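Local atomic coordinates of DNA-entry nuclease (Competence-specific nuclease) (Streptococcus agalactiae ILRI112, PDB entry 4QGO), a protein that probably cleaves DNA, and perhaps RNA, without sequence specificity, as a streptococcal nuclease of the beta-beta-alpha metal (His-Me finger) class. Residues A68-T73 / V170-T175; Q166-R171 / S195-L200. The protein carries 1 engineered substitution. One frame throughout, in Å; residues are numbered along the deposited sequence.

Contact 1. Residues A68-T73 / V170-T175. With SO4 (sulfate ion), chain C.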
ATOM      1  N   ALA A  68       9.391  -7.323  -3.730  1.00  5.52           N
ATOM      2  CA  ALA A  68      10.085  -8.127  -2.730  1.00  4.00           C
ATOM      3  C   ALA A  68       9.873  -9.602  -2.970  1.00  4.68           C
ATOM      4  O   ALA A  68       8.880 -10.014  -3.584  1.00  5.30           O
ATOM      5  CB  ALA A  68       9.617  -7.766  -1.327  1.00  5.40           C
ATOM      6  N   MET A  69      10.840 -10.393  -2.512  1.00  4.88           N
ATOM      7  CA  MET A  69      10.637 -11.808  -2.267  1.00  5.25           C
ATOM      8  C   MET A  69      10.858 -11.986  -0.791  1.00  6.46           C
ATOM      9  O   MET A  69      11.940 -11.692  -0.281  1.00  6.64           O
ATOM     10  CB  MET A  69      11.618 -12.682  -3.054  1.00  7.37           C
ATOM     11  CG  MET A  69      11.567 -14.156  -2.650  1.00  7.97           C
ATOM     12  SD  MET A  69       9.984 -14.952  -3.046  1.00 16.70           S
ATOM     13  CE  MET A  69      10.027 -14.919  -4.815  1.00 23.15           C
ATOM     14  N   LEU A  70       9.802 -12.404  -0.112  1.00  6.40           N
ATOM     15  CA  LEU A  70       9.776 -12.443   1.337  1.00  7.15           C
ATOM     16  C   LEU A  70       9.878 -13.861   1.861  1.00  8.86           C
ATOM     17  O   LEU A  70       9.237 -14.772   1.349  1.00  8.52           O
ATOM     18  CB  LEU A  70       8.478 -11.812   1.856  1.00  7.14           C
ATOM     19  CG  LEU A  70       8.167 -10.370   1.436  1.00  5.17           C
ATOM     20  CD1 LEU A  70       6.760  -9.963   1.887  1.00  7.22           C
ATOM     21  CD2 LEU A  70       9.203  -9.398   1.985  1.00  6.25           C
ATOM     22  N   ASP A  71      10.687 -14.032   2.900  1.00  7.88           N
ATOM     23  CA  ASP A  71      10.731 -15.285   3.636  1.00  8.19           C
ATOM     24  C   ASP A  71      11.287 -15.009   5.031  1.00  7.59           C
ATOM     25  O   ASP A  71      11.554 -13.850   5.389  1.00  8.15           O
ATOM     26  CB  ASP A  71      11.516 -16.383   2.882  1.00  8.02           C
ATOM     27  CG  ASP A  71      12.991 -16.051   2.690  1.00 11.45           C
ATOM     28  OD1 ASP A  71      13.596 -15.370   3.546  1.00 10.08           O
ATOM     29  OD2 ASP A  71      13.563 -16.493   1.672  1.00 12.35           O
ATOM     30  N   ARG A  72      11.460 -16.059   5.820  1.00  7.71           N
ATOM     31  CA  ARG A  72      11.864 -15.873   7.208  1.00 10.31           C
ATOM     32  C   ARG A  72      13.256 -15.295   7.389  1.00  9.97           C
ATOM     33  O   ARG A  72      13.587 -14.843   8.486  1.00 10.94           O
ATOM     34  CB  ARG A  72      11.718 -17.175   7.994  1.00 14.84           C
ATOM     35  CG  ARG A  72      10.280 -17.462   8.372  1.00 23.97           C
ATOM     36  CD  ARG A  72      10.177 -18.587   9.368  1.00 28.07           C
ATOM     37  NE  ARG A  72       9.965 -18.099  10.725  1.00 41.26           N
ATOM     38  CZ  ARG A  72       9.276 -18.756  11.652  1.00 56.14           C
ATOM     39  NH1 ARG A  72       8.727 -19.931  11.366  1.00 37.50           N
ATOM     40  NH2 ARG A  72       9.133 -18.236  12.862  1.00 28.08           N
ATOM     41  N   THR A  73      14.075 -15.305   6.338  1.00  8.34           N
ATOM     42  CA  THR A  73      15.421 -14.743   6.453  1.00  7.49           C
ATOM     43  C   THR A  73      15.454 -13.217   6.538  1.00 10.09           C
ATOM     44  O   THR A  73      16.451 -12.649   6.981  1.00 11.69           O
ATOM     45  CB  THR A  73      16.381 -15.201   5.321  1.00  9.91           C
ATOM     46  OG1 THR A  73      16.009 -14.582   4.079  1.00 11.25           O
ATOM     47  CG2 THR A  73      16.377 -16.726   5.175  1.00 14.63           C
ATOM     48  N   VAL A 170       6.929 -15.629  -0.193  1.00  7.39           N
ATOM     49  CA  VAL A 170       5.905 -14.758  -0.766  1.00  6.20           C
ATOM     50  C   VAL A 170       6.518 -13.703  -1.678  1.00  6.11           C
ATOM     51  O   VAL A 170       7.299 -12.866  -1.240  1.00  6.15           O
ATOM     52  CB  VAL A 170       5.055 -14.080   0.328  1.00  5.03           C
ATOM     53  CG1 VAL A 170       3.966 -13.233  -0.327  1.00  8.35           C
ATOM     54  CG2 VAL A 170       4.418 -15.134   1.226  1.00  6.46           C
ATOM     55  N   ARG A 171       6.176 -13.774  -2.961  1.00  5.05           N
ATOM     56  CA  ARG A 171       6.532 -12.728  -3.915  1.00  6.17           C
ATOM     57  C   ARG A 171       5.496 -11.603  -3.752  1.00  5.05           C
ATOM     58  O   ARG A 171       4.307 -11.862  -3.668  1.00  5.35           O
ATOM     59  CB  ARG A 171       6.533 -13.308  -5.332  1.00  6.68           C
ATOM     60  CG  ARG A 171       6.905 -12.336  -6.430  1.00  5.39           C
ATOM     61  CD  ARG A 171       8.398 -11.941  -6.428  1.00  6.14           C
ATOM     62  NE  ARG A 171       8.635 -11.118  -7.608  1.00  5.64           N
ATOM     63  CZ  ARG A 171       8.392  -9.813  -7.680  1.00  7.08           C
ATOM     64  NH1 ARG A 171       7.969  -9.144  -6.609  1.00  7.11           N
ATOM     65  NH2 ARG A 171       8.586  -9.166  -8.818  1.00  6.83           N
ATOM     66  N   TYR A 172       5.967 -10.358  -3.677  1.00  3.32           N
ATOM     67  CA  TYR A 172       5.150  -9.230  -3.210  1.00  4.55           C
ATOM     68  C   TYR A 172       5.476  -7.998  -4.038  1.00  5.38           C
ATOM     69  O   TYR A 172       6.648  -7.723  -4.317  1.00  5.49           O
ATOM     70  CB  TYR A 172       5.503  -8.973  -1.739  1.00  4.69           C
ATOM     71  CG  TYR A 172       4.629  -8.029  -0.924  1.00  4.13           C
ATOM     72  CD1 TYR A 172       3.242  -8.106  -0.955  1.00  5.49           C
ATOM     73  CD2 TYR A 172       5.209  -7.112  -0.049  1.00  5.05           C
ATOM     74  CE1 TYR A 172       2.458  -7.254  -0.170  1.00  5.42           C
ATOM     75  CE2 TYR A 172       4.434  -6.272   0.739  1.00  6.35           C
ATOM     76  CZ  TYR A 172       3.067  -6.352   0.681  1.00  5.47           C
ATOM     77  OH  TYR A 172       2.284  -5.518   1.464  1.00  6.77           O
ATOM     78  N   ARG A 173       4.445  -7.261  -4.442  1.00  3.43           N
ATOM     79  CA  ARG A 173       4.629  -6.050  -5.231  1.00  3.48           C
ATOM     80  C   ARG A 173       3.637  -4.997  -4.767  1.00  3.74           C
ATOM     81  O   ARG A 173       2.435  -5.251  -4.716  1.00  5.53           O
ATOM     82  CB  ARG A 173       4.469  -6.334  -6.731  1.00  6.74           C
ATOM     83  CG  ARG A 173       4.709  -5.124  -7.652  1.00  5.22           C
ATOM     84  CD  ARG A 173       4.906  -5.561  -9.113  1.00  7.26           C
ATOM     85  NE  ARG A 173       3.762  -6.309  -9.645  1.00  8.37           N
ATOM     86  CZ  ARG A 173       3.841  -7.252 -10.582  1.00  7.97           C
ATOM     87  NH1 ARG A 173       5.018  -7.593 -11.115  1.00  9.07           N
ATOM     88  NH2 ARG A 173       2.739  -7.872 -10.991  1.00  8.97           N
ATOM     89  N   VAL A 174       4.156  -3.827  -4.405  1.00  4.62           N
ATOM     90  CA  VAL A 174       3.335  -2.732  -3.905  1.00  4.45           C
ATOM     91  C   VAL A 174       3.584  -1.490  -4.754  1.00  4.58           C
ATOM     92  O   VAL A 174       4.723  -1.034  -4.895  1.00  6.47           O
ATOM     93  CB  VAL A 174       3.660  -2.425  -2.438  1.00  4.75           C
ATOM     94  CG1 VAL A 174       2.853  -1.230  -1.959  1.00  6.33           C
ATOM     95  CG2 VAL A 174       3.381  -3.654  -1.555  1.00  5.70           C
ATOM     96  N   THR A 175       2.518  -0.958  -5.341  1.00  4.45           N
ATOM     97  CA  THR A 175       2.651   0.148  -6.280  1.00  5.76           C
ATOM     98  C   THR A 175       1.686   1.260  -5.908  1.00  6.42           C
ATOM     99  O   THR A 175       0.476   1.080  -5.987  1.00  5.83           O
ATOM    100  CB  THR A 175       2.340  -0.301  -7.712  1.00  5.93           C
ATOM    101  OG1 THR A 175       3.106  -1.480  -8.034  1.00  7.45           O
ATOM    102  CG2 THR A 175       2.679   0.802  -8.714  1.00  8.36           C
TER
HETATM  103  S   SO4 C 301       8.253  -6.143 -11.806  0.75  5.40           S
HETATM  104  O1  SO4 C 301       7.900  -4.801 -11.369  0.75  5.07           O
HETATM  105  O2  SO4 C 301       9.695  -6.256 -11.947  0.75  6.46           O
HETATM  106  O3  SO4 C 301       7.631  -6.448 -13.101  0.75  8.15           O
HETATM  107  O4  SO4 C 301       7.807  -7.122 -10.825  0.75  7.72           O

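Contact 2. Residues Q166-R171 / S195-L200. With SO4 (sulfate ion), chain C.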
ATOM      1  N   GLN A 166       4.371 -19.007   8.541  0.54 10.16           N
ATOM      2  CA  GLN A 166       4.101 -20.421   8.293  0.54  8.49           C
ATOM      3  C   GLN A 166       5.137 -20.999   7.335  0.54 10.83           C
ATOM      4  O   GLN A 166       4.905 -22.039   6.718  0.54 14.17           O
ATOM      5  CB  GLN A 166       2.701 -20.611   7.710  0.54 12.30           C
ATOM      6  CG  GLN A 166       1.563 -20.296   8.662  0.54 14.22           C
ATOM      7  CD  GLN A 166       0.214 -20.344   7.980  0.54 23.68           C
ATOM      8  OE1 GLN A 166       0.113 -20.151   6.767  0.54 31.39           O
ATOM      9  NE2 GLN A 166      -0.833 -20.603   8.754  0.54 40.13           N
ATOM     10  N   ASN A 167       6.264 -20.303   7.203  0.54  9.90           N
ATOM     11  CA  ASN A 167       7.389 -20.741   6.370  0.54 10.17           C
ATOM     12  C   ASN A 167       7.124 -20.706   4.866  0.54  8.65           C
ATOM     13  O   ASN A 167       7.720 -21.463   4.104  0.54 15.42           O
ATOM     14  CB  ASN A 167       7.878 -22.130   6.797  0.54 13.51           C
ATOM     15  CG  ASN A 167       8.291 -22.173   8.248  0.54 16.75           C
ATOM     16  OD1 ASN A 167       9.021 -21.306   8.717  0.54 16.69           O
ATOM     17  ND2 ASN A 167       7.817 -23.180   8.973  0.54 25.78           N
ATOM     18  N   LYS A 168       6.238 -19.816   4.441  1.00  9.05           N
ATOM     19  CA  LYS A 168       5.981 -19.648   3.017  1.00  8.24           C
ATOM     20  C   LYS A 168       6.923 -18.606   2.411  1.00  8.53           C
ATOM     21  O   LYS A 168       7.413 -17.711   3.103  1.00  9.99           O
ATOM     22  CB  LYS A 168       4.528 -19.260   2.768  1.00  8.97           C
ATOM     23  CG  LYS A 168       3.553 -20.296   3.305  1.00 14.02           C
ATOM     24  CD  LYS A 168       2.144 -20.023   2.841  1.00 14.45           C
ATOM     25  CE  LYS A 168       1.165 -20.949   3.550  1.00 16.80           C
ATOM     26  NZ  LYS A 168       1.525 -22.386   3.348  1.00 17.57           N
ATOM     27  N   ARG A 169       7.198 -18.764   1.125  1.00  7.29           N
ATOM     28  CA  ARG A 169       7.924 -17.778   0.329  1.00  9.15           C
ATOM     29  C   ARG A 169       6.887 -16.937  -0.400  1.00  6.38           C
ATOM     30  O   ARG A 169       6.048 -17.473  -1.124  1.00  8.44           O
ATOM     31  CB  ARG A 169       8.818 -18.468  -0.699  1.00  9.53           C
ATOM     32  CG  ARG A 169      10.045 -19.153  -0.110  1.00 10.73           C
ATOM     33  CD  ARG A 169      11.283 -18.288  -0.292  1.00  9.71           C
ATOM     34  NE  ARG A 169      11.700 -18.224  -1.687  1.00 12.03           N
ATOM     35  CZ  ARG A 169      12.745 -17.532  -2.127  1.00  7.51           C
ATOM     36  NH1 ARG A 169      13.486 -16.798  -1.289  1.00  7.41           N
ATOM     37  NH2 ARG A 169      13.036 -17.545  -3.416  1.00 10.75           N
ATOM     38  N   VAL A 170       6.929 -15.629  -0.193  1.00  7.39           N
ATOM     39  CA  VAL A 170       5.905 -14.758  -0.766  1.00  6.20           C
ATOM     40  C   VAL A 170       6.518 -13.703  -1.678  1.00  6.11           C
ATOM     41  O   VAL A 170       7.299 -12.866  -1.240  1.00  6.15           O
ATOM     42  CB  VAL A 170       5.055 -14.080   0.328  1.00  5.03           C
ATOM     43  CG1 VAL A 170       3.966 -13.233  -0.327  1.00  8.35           C
ATOM     44  CG2 VAL A 170       4.418 -15.134   1.226  1.00  6.46           C
ATOM     45  N   ARG A 171       6.176 -13.774  -2.961  1.00  5.05           N
ATOM     46  CA  ARG A 171       6.532 -12.728  -3.915  1.00  6.17           C
ATOM     47  C   ARG A 171       5.496 -11.603  -3.752  1.00  5.05           C
ATOM     48  O   ARG A 171       4.307 -11.862  -3.668  1.00  5.35           O
ATOM     49  CB  ARG A 171       6.533 -13.308  -5.332  1.00  6.68           C
ATOM     50  CG  ARG A 171       6.905 -12.336  -6.430  1.00  5.39           C
ATOM     51  CD  ARG A 171       8.398 -11.941  -6.428  1.00  6.14           C
ATOM     52  NE  ARG A 171       8.635 -11.118  -7.608  1.00  5.64           N
ATOM     53  CZ  ARG A 171       8.392  -9.813  -7.680  1.00  7.08           C
ATOM     54  NH1 ARG A 171       7.969  -9.144  -6.609  1.00  7.11           N
ATOM     55  NH2 ARG A 171       8.586  -9.166  -8.818  1.00  6.83           N
ATOM     56  N   SER A 195       2.247 -16.740  -2.957  1.00  6.23           N
ATOM     57  CA  SER A 195       3.178 -17.669  -2.322  1.00  6.23           C
ATOM     58  C   SER A 195       3.645 -18.741  -3.311  1.00  7.79           C
ATOM     59  O   SER A 195       2.943 -19.063  -4.283  1.00  8.92           O
ATOM     60  CB  SER A 195       2.560 -18.311  -1.073  1.00  8.42           C
ATOM     61  OG  SER A 195       1.461 -19.142  -1.416  1.00  8.00           O
ATOM     62  N   GLN A 196       4.836 -19.271  -3.064  1.00  8.43           N
ATOM     63  CA  GLN A 196       5.384 -20.338  -3.896  1.00  8.06           C
ATOM     64  C   GLN A 196       4.403 -21.502  -4.019  1.00 10.69           C
ATOM     65  O   GLN A 196       4.207 -22.029  -5.114  1.00 10.89           O
ATOM     66  CB  GLN A 196       6.725 -20.818  -3.332  1.00  8.99           C
ATOM     67  CG  GLN A 196       7.361 -21.958  -4.132  1.00 10.59           C
ATOM     68  CD  GLN A 196       8.548 -22.599  -3.418  1.00 12.55           C
ATOM     69  OE1 GLN A 196       9.357 -21.921  -2.784  1.00 12.50           O
ATOM     70  NE2 GLN A 196       8.652 -23.921  -3.524  1.00 17.36           N
ATOM     71  N   ASP A 197       3.767 -21.874  -2.907  1.00  7.93           N
ATOM     72  CA  ASP A 197       2.837 -23.010  -2.920  1.00  8.59           C
ATOM     73  C   ASP A 197       1.441 -22.677  -3.432  1.00 12.46           C
ATOM     74  O   ASP A 197       0.576 -23.551  -3.494  1.00 14.32           O
ATOM     75  CB  ASP A 197       2.770 -23.710  -1.549  1.00 10.08           C
ATOM     76  CG  ASP A 197       2.050 -22.892  -0.473  1.00 16.20           C
ATOM     77  OD1 ASP A 197       1.493 -21.808  -0.748  1.00 11.36           O
ATOM     78  OD2 ASP A 197       2.025 -23.361   0.684  1.00 13.52           O
ATOM     79  N   GLY A 198       1.223 -21.406  -3.768  1.00 10.10           N
ATOM     80  CA  GLY A 198      -0.025 -20.964  -4.359  1.00  9.74           C
ATOM     81  C   GLY A 198      -1.185 -20.748  -3.399  1.00 10.59           C
ATOM     82  O   GLY A 198      -2.276 -20.352  -3.829  1.00 14.04           O
ATOM     83  N   THR A 199      -0.975 -21.013  -2.111  1.00  7.93           N
ATOM     84  CA  THR A 199      -2.081 -20.933  -1.156  1.00  8.98           C
ATOM     85  C   THR A 199      -2.438 -19.492  -0.807  1.00  9.83           C
ATOM     86  O   THR A 199      -3.567 -19.202  -0.399  1.00 14.99           O
ATOM     87  CB  THR A 199      -1.809 -21.700   0.157  1.00 10.81           C
ATOM     88  OG1 THR A 199      -0.656 -21.151   0.803  1.00 11.49           O
ATOM     89  CG2 THR A 199      -1.585 -23.186  -0.112  1.00 11.86           C
ATOM     90  N   LEU A 200      -1.469 -18.593  -0.951  1.00  9.10           N
ATOM     91  CA  LEU A 200      -1.741 -17.172  -0.793  1.00  7.94           C
ATOM     92  C   LEU A 200      -1.660 -16.478  -2.138  1.00  7.35           C
ATOM     93  O   LEU A 200      -0.651 -16.583  -2.841  1.00  8.01           O
ATOM     94  CB  LEU A 200      -0.737 -16.518   0.154  1.00  7.45           C
ATOM     95  CG  LEU A 200      -0.904 -15.003   0.337  1.00  8.10           C
ATOM     96  CD1 LEU A 200      -2.195 -14.701   1.065  1.00 10.11           C
ATOM     97  CD2 LEU A 200       0.287 -14.405   1.090  1.00 11.10           C
TER
HETATM   98  S   SO4 C 301       8.253  -6.143 -11.806  0.75  5.40           S
HETATM   99  O1  SO4 C 301       7.900  -4.801 -11.369  0.75  5.07           O
HETATM  100  O2  SO4 C 301       9.695  -6.256 -11.947  0.75  6.46           O
HETATM  101  O3  SO4 C 301       7.631  -6.448 -13.101  0.75  8.15           O
HETATM  102  O4  SO4 C 301       7.807  -7.122 -10.825  0.75  7.72           O
HETATM  103  O   HOH W   1      10.304 -19.582  -3.856  1.00 10.54           O

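Contact 1. Residues A68-T73 / V170-T175
A68 and L70 pair with Y172 and V170 across two antiparallel strands, joined by two backbone hydrogen bonds at each pair. A68 N reaches Y172 O at 2.8 Å and Y172 N returns to A68 O; L70 N meets V170 O, and V170 N gives a nearly straight bond to L70 O at 2.9 Å. Between them M69 and R171 form a non-hydrogen-bonded pair with CA atoms 4.5 Å apart.

On the face carrying A68, L70, V170 and Y172, the L70 methyl CD1 comes obliquely to the Y172 ring, 3.8 Å from CD2. On the opposite face M69 runs across R171 at about a right angle, its methyl CE lying 3.8 Å from the R171 methylene CD, while SD stands near V170 O. M69 CG is anti to its backbone N (chi1 171°), and bends at both following torsions fold the thioether back toward the neighbouring strand.

A68 O is gripped twice: Y172 N and R171 NH1 approach it from opposite faces of the carbonyl plane, the guanidinium bond being the longer at 3.3 Å. The same NH1 is held by N67 OD1, which helps set the guanidinium in place. R171 NH2 makes a weak bond to O4 of a sulfate, whereas R173 NH1 meets that oxygen in the plane of its own guanidinium at 2.8 Å. N67 ND2 also binds the sulfate, and E192 forms a salt bridge with R173.

In the seven-stranded antiparallel sheet, strand 170-177 lies between 66-70 and 188-195, and strand 52-54 flanks 66-70. Helix 153-165 packs on the face of L70, V170 and Y172.

Contact 2. Residues Q166-R171 / S195-L200
K168 crosses D197 at about a right angle and ends in a salt bridge, with NZ 2.9 Å from OD2 on the syn lone pair of the carboxylate. T199 also lies across the lysine chain, its OG1 3.3 Å from K168 CE. The lysine is extended as far as CE, and the last torsion (chi4 -56°) turns NZ toward the acid.

The other carboxylate oxygen, D197 OD1, gathers three donors from its own loop: S195 OG, T199 OG1 and T199 N, the last from above the carboxylate plane and closing an Asx turn. S195 OG in turn accepts from L200 N in a nearly straight bond, 3.0 Å long. G198 N to S195 O closes a type I turn, which these side-chain bonds tie to T199 and L200.

R169 and Q196 meet obliquely, their guanidinium and amide planes 83° apart, and a water joins R169 NE to Q196 OE1. In the backbone, Q196 N binds R169 O at 2.9 Å, nearly along the C=O axis; S195 CA adds a CA-H...O contact to this oxygen. R169 NH2 is held by V49 O. V170 and S195 form an antiparallel non-hydrogen-bonded pair. Toward helix 153-165, V170 CG1 touches L200 CD2 at 4.1 Å, the two side chains crossing at about a right angle.

Residues 195-200 turn the beta hairpin 188-195/201-207 beside the start of strand 170-177, with A163 of helix 153-165 touching K168, V170 and L200.

Contacts 1 and 2 share V170 and R171 at the start of strand 170-177, and their centres lie about 10 Å apart. This strand borders 66-70 in contact 1, while its opposite edge meets the end of strand 188-195 in contact 2. R169 bridges the two: its NH1 forms a salt bridge with D71 OD2 at 3.0 Å and packs on M69 CG at 3.5 Å. A probable hydrogen bond of 3.0 Å from R72 NH1 to N167 OD1 adds a second tie. The sulfate, probably from the crystallisation liquor, is bound weakly by R171, whose side chain does not touch 195-200, and by R173 of contact 1; the structure contains no bound metal.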